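Local structure of protein Niban 2 (Homo sapiens, 7CTP) at residues Y121-V127 with P158-H163; F70-L74 with K181-V185. The protein may suppress apoptosis and promote melanoma cell invasion in vitro, the present chain being its larger, N-terminal part with the PH domain. The contacts are given in a common frame with arbitrary orientation. Numbering follows the deposited sequence.

Contact 1: residues Y121-V127 with P158-H163; sequences YKILTSV and PLILWH
The apolar centre lies on both faces of an antiparallel strand pair at the sheet edge. On one face I123 CG1 meets L161 CD2 at 3.6 Å and I123 CG2 meets L159 CG at 3.9 Å, towards helix 176-194. On the other, L124 CD2 packs on W162 CB (3.7 Å) and L124 CB on I160 CB (4.3 Å), with helix 127-134 beyond. I123, L124 and I160 are m at chi1, W162 is t. Extended strands 122-124 and 158-162 run 4.7 Å apart at 151°, the edge pairing at one end of the PH-domain sheet, joined by a long excursion, not a hairpin. K122-W162 and L124-I160 are hydrogen-bonded pairs (K122 N-W162 O 2.8 Å; W162 N-K122 O, L124 N-I160 O and I160 N-L124 O 2.9 Å) flanking the non-hydrogen-bonded I123-L161. At one end H163 CB makes a CH-pi contact 3.5 Å from the Y121 ring centroid (Y121 chi1 m). S126 OG caps Q129 N at the start of helix 127-134, and K122 NZ salt-bridges E226.

Contact 2: residues F70-L74 with K181-V185; sequences FSGNL and KWQAV
W182, with 113 Å² covered, and F70, with 105 Å², carry this contact, and L74 completes it with 50 Å². The segment 70-74 is extended strand and 181-185 is regular helix, with V185 N bonded to K181 O at 3.0 Å. Their axes come within 10.2 Å and the N-to-C directions differ by 141°, so the gap is filled by side chains; the nearest CA atoms are those of F70 and V185, 7.5 Å apart.

The indole of W182 (chi1 -88°, chi2 111°) reaches across to the strand and is held on both faces. Over one of them F70, with chi1 t, presents its ring edge in a T-shaped pair: the centroids of the F70 ring and the W182 six-membered ring are 4.9 Å apart, the planes at 69°, and F70 CE2 is 3.5 Å from W182 CE2. Over the opposite face L74, in the mt rotamer, lays CD2 3.5 Å from the centroid of the five-membered ring, a CH-pi contact. Between these two residues G72 has no side chain, and its N lies at the indole edge, 3.7 Å from W182 CZ2.

F70 is also flanked by the helix: its CZ touches K181 CG at 3.5 Å and its CD2 touches V185 CG2 at 3.9 Å. The CA-to-CB bonds of S71 and N73 point away from the helix, and both side chains touch F88 of strand 84-91. The helix that closes the PH domain, capping an open end of its seven-stranded barrel with a tryptophan turned into the core, is the signature of the fold.

How the contacts relate
After the N-terminal helices 3-7 and 10-48 the chain lays down strand 70-77, half of contact 2, then strands 84-91, 97-100 and 114-116 before reaching 121-127. Contact 1 closes a loop of 30 residues, holding the rest of helix 127-134, when 158-163 returns. Strand 169-173 follows, lying between 157-162 and 70-77 in the sheet, and helix 176-194 then brings 181-185 back to 70-74. Contact 2 thus closes a loop of 106 residues in which contact 1 is nested. Their centres are 14 Å apart, and they touch: L159 CD2 packs on W182 CB at 3.6 Å, and T125 CG2 on Q183 OE1 at 3.6 Å, so helix 176-194 also covers I123, T125 and L159 of contact 1.

Contact 1: residues Y121-V127 with P158-H163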
# COMPACT_ATOMS: atom_id res chain seq x y z
N TYR A 121 -10.18 3.23 -1.37
CA TYR A 121 -11.17 4.27 -1.13
C TYR A 121 -10.51 5.57 -0.69
O TYR A 121 -9.36 5.60 -0.26
CB TYR A 121 -12.19 3.82 -0.07
CG TYR A 121 -13.31 2.97 -0.63
CD1 TYR A 121 -13.13 1.60 -0.85
CD2 TYR A 121 -14.54 3.53 -0.96
CE1 TYR A 121 -14.15 0.82 -1.38
CE2 TYR A 121 -15.57 2.75 -1.48
CZ TYR A 121 -15.36 1.40 -1.69
OH TYR A 121 -16.39 0.63 -2.22
N LYS A 122 -11.27 6.66 -0.85
CA LYS A 122 -10.92 7.99 -0.34
C LYS A 122 -12.11 8.53 0.43
O LYS A 122 -13.26 8.22 0.09
CB LYS A 122 -10.58 8.97 -1.48
CG LYS A 122 -9.45 8.52 -2.40
CD LYS A 122 -8.10 8.70 -1.72
CE LYS A 122 -6.96 8.68 -2.75
NZ LYS A 122 -6.31 7.34 -2.84
N ILE A 123 -11.85 9.36 1.45
CA ILE A 123 -12.91 9.94 2.28
C ILE A 123 -13.14 11.38 1.87
O ILE A 123 -12.19 12.15 1.72
CB ILE A 123 -12.56 9.87 3.78
CG1 ILE A 123 -12.42 8.43 4.24
CG2 ILE A 123 -13.64 10.59 4.60
CD1 ILE A 123 -11.58 8.31 5.51
N LEU A 124 -14.41 11.76 1.69
CA LEU A 124 -14.82 13.14 1.48
C LEU A 124 -15.68 13.58 2.65
O LEU A 124 -16.50 12.81 3.15
CB LEU A 124 -15.61 13.31 0.17
CG LEU A 124 -14.97 13.04 -1.20
CD1 LEU A 124 -13.64 13.76 -1.35
CD2 LEU A 124 -14.82 11.54 -1.46
N THR A 125 -15.51 14.83 3.09
CA THR A 125 -16.31 15.34 4.20
C THR A 125 -17.31 16.40 3.77
O THR A 125 -17.80 17.16 4.62
CB THR A 125 -15.41 15.89 5.31
OG1 THR A 125 -14.53 16.87 4.76
CG2 THR A 125 -14.58 14.79 5.92
N SER A 126 -17.62 16.49 2.48
CA SER A 126 -18.70 17.36 2.04
C SER A 126 -19.31 16.80 0.77
O SER A 126 -18.62 16.16 -0.04
CB SER A 126 -18.21 18.81 1.84
OG SER A 126 -17.83 19.07 0.51
N VAL A 127 -20.62 17.00 0.63
CA VAL A 127 -21.30 16.52 -0.57
C VAL A 127 -20.74 17.20 -1.81
O VAL A 127 -20.55 16.57 -2.86
CB VAL A 127 -22.82 16.73 -0.45
CG1 VAL A 127 -23.49 16.38 -1.76
CG2 VAL A 127 -23.38 15.87 0.67
N PRO A 158 -21.35 15.09 6.91
CA PRO A 158 -21.29 13.86 6.12
C PRO A 158 -19.89 13.28 6.09
O PRO A 158 -18.89 13.96 6.36
CB PRO A 158 -21.73 14.33 4.73
CG PRO A 158 -21.18 15.73 4.66
CD PRO A 158 -21.22 16.29 6.06
N LEU A 159 -19.83 11.98 5.77
CA LEU A 159 -18.59 11.27 5.47
C LEU A 159 -18.91 10.33 4.31
O LEU A 159 -19.77 9.46 4.45
CB LEU A 159 -18.08 10.47 6.67
CG LEU A 159 -16.62 10.58 7.11
CD1 LEU A 159 -16.21 12.02 7.20
CD2 LEU A 159 -16.43 9.90 8.46
N ILE A 160 -18.24 10.52 3.18
CA ILE A 160 -18.52 9.77 1.96
C ILE A 160 -17.29 8.96 1.59
O ILE A 160 -16.17 9.49 1.60
CB ILE A 160 -18.95 10.70 0.81
CG1 ILE A 160 -20.30 11.34 1.15
CG2 ILE A 160 -19.05 9.91 -0.50
CD1 ILE A 160 -20.60 12.58 0.32
N LEU A 161 -17.50 7.69 1.27
CA LEU A 161 -16.43 6.81 0.81
C LEU A 161 -16.54 6.65 -0.70
O LEU A 161 -17.53 6.10 -1.19
CB LEU A 161 -16.52 5.45 1.50
CG LEU A 161 -16.39 5.42 3.01
CD1 LEU A 161 -16.37 3.97 3.49
CD2 LEU A 161 -15.15 6.15 3.45
N TRP A 162 -15.51 7.10 -1.42
CA TRP A 162 -15.44 7.02 -2.87
C TRP A 162 -14.36 6.03 -3.28
O TRP A 162 -13.32 5.92 -2.62
CB TRP A 162 -15.12 8.40 -3.46
CG TRP A 162 -14.82 8.43 -4.94
CD1 TRP A 162 -15.71 8.69 -5.95
CD2 TRP A 162 -13.55 8.24 -5.56
NE1 TRP A 162 -15.06 8.66 -7.17
CE2 TRP A 162 -13.73 8.38 -6.95
CE3 TRP A 162 -12.27 7.96 -5.07
CZ2 TRP A 162 -12.68 8.26 -7.86
CZ3 TRP A 162 -11.23 7.83 -5.97
CH2 TRP A 162 -11.44 7.97 -7.35
N HIS A 163 -14.60 5.32 -4.39
CA HIS A 163 -13.64 4.39 -4.99
C HIS A 163 -13.75 4.57 -6.49
O HIS A 163 -14.85 4.83 -7.00
CB HIS A 163 -13.97 2.94 -4.56
CG HIS A 163 -12.97 1.90 -4.97
ND1 HIS A 163 -12.86 1.44 -6.27
CD2 HIS A 163 -12.10 1.17 -4.24
CE1 HIS A 163 -11.93 0.51 -6.33
NE2 HIS A 163 -11.45 0.32 -5.10

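Contact 2: residues F70-L74 with K181-V185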
# COMPACT_ATOMS: atom_id res chain seq x y z
N PHE A 70 -13.41 0.14 16.99
CA PHE A 70 -14.31 1.24 17.28
C PHE A 70 -15.72 0.85 16.84
O PHE A 70 -15.90 -0.01 15.97
CB PHE A 70 -13.85 2.52 16.58
CG PHE A 70 -14.64 3.74 16.96
CD1 PHE A 70 -14.57 4.24 18.25
CD2 PHE A 70 -15.42 4.40 16.04
CE1 PHE A 70 -15.29 5.37 18.61
CE2 PHE A 70 -16.14 5.52 16.39
CZ PHE A 70 -16.08 6.01 17.68
N SER A 71 -16.71 1.48 17.46
CA SER A 71 -18.10 1.25 17.07
C SER A 71 -18.92 2.47 17.46
O SER A 71 -18.52 3.25 18.33
CB SER A 71 -18.67 -0.02 17.73
OG SER A 71 -18.74 0.14 19.13
N GLY A 72 -20.06 2.62 16.81
CA GLY A 72 -20.95 3.72 17.10
C GLY A 72 -22.06 3.75 16.08
O GLY A 72 -22.02 3.04 15.07
N ASN A 73 -23.07 4.57 16.36
CA ASN A 73 -24.20 4.69 15.45
C ASN A 73 -23.91 5.74 14.39
O ASN A 73 -23.29 6.78 14.67
CB ASN A 73 -25.47 5.06 16.22
CG ASN A 73 -25.94 3.94 17.13
OD1 ASN A 73 -25.82 2.76 16.81
ND2 ASN A 73 -26.49 4.32 18.28
N LEU A 74 -24.36 5.46 13.17
CA LEU A 74 -24.23 6.34 12.02
C LEU A 74 -25.54 6.35 11.27
O LEU A 74 -26.35 5.42 11.38
CB LEU A 74 -23.13 5.88 11.05
CG LEU A 74 -21.70 5.79 11.55
CD1 LEU A 74 -20.74 5.47 10.41
CD2 LEU A 74 -21.36 7.11 12.18
N LYS A 181 -13.99 11.79 14.52
CA LYS A 181 -13.57 10.49 15.02
C LYS A 181 -13.69 9.44 13.93
O LYS A 181 -12.76 8.65 13.70
CB LYS A 181 -14.41 10.10 16.24
CG LYS A 181 -14.02 8.77 16.87
CD LYS A 181 -12.53 8.70 17.17
CE LYS A 181 -12.25 7.74 18.32
NZ LYS A 181 -11.08 8.21 19.13
N TRP A 182 -14.83 9.41 13.25
CA TRP A 182 -15.04 8.41 12.21
C TRP A 182 -14.12 8.66 11.02
O TRP A 182 -13.75 7.70 10.33
CB TRP A 182 -16.50 8.40 11.78
CG TRP A 182 -17.35 7.49 12.62
CD1 TRP A 182 -18.32 7.86 13.50
CD2 TRP A 182 -17.30 6.06 12.65
NE1 TRP A 182 -18.88 6.74 14.09
CE2 TRP A 182 -18.26 5.63 13.58
CE3 TRP A 182 -16.52 5.10 11.98
CZ2 TRP A 182 -18.48 4.28 13.86
CZ3 TRP A 182 -16.74 3.77 12.26
CH2 TRP A 182 -17.71 3.36 13.19
N GLN A 183 -13.75 9.91 10.76
CA GLN A 183 -12.80 10.17 9.68
C GLN A 183 -11.44 9.57 10.00
O GLN A 183 -10.80 8.98 9.12
CB GLN A 183 -12.66 11.66 9.41
CG GLN A 183 -11.66 11.95 8.31
CD GLN A 183 -11.63 13.39 7.91
OE1 GLN A 183 -12.17 14.26 8.60
NE2 GLN A 183 -10.99 13.67 6.78
N ALA A 184 -10.99 9.70 11.25
CA ALA A 184 -9.71 9.11 11.63
C ALA A 184 -9.76 7.59 11.57
O ALA A 184 -8.83 6.95 11.07
CB ALA A 184 -9.31 9.57 13.03
N VAL A 185 -10.84 7.01 12.08
CA VAL A 185 -10.98 5.55 12.11
C VAL A 185 -11.06 5.00 10.69
O VAL A 185 -10.43 3.98 10.36
CB VAL A 185 -12.22 5.15 12.92
CG1 VAL A 185 -12.57 3.67 12.70
CG2 VAL A 185 -12.00 5.44 14.41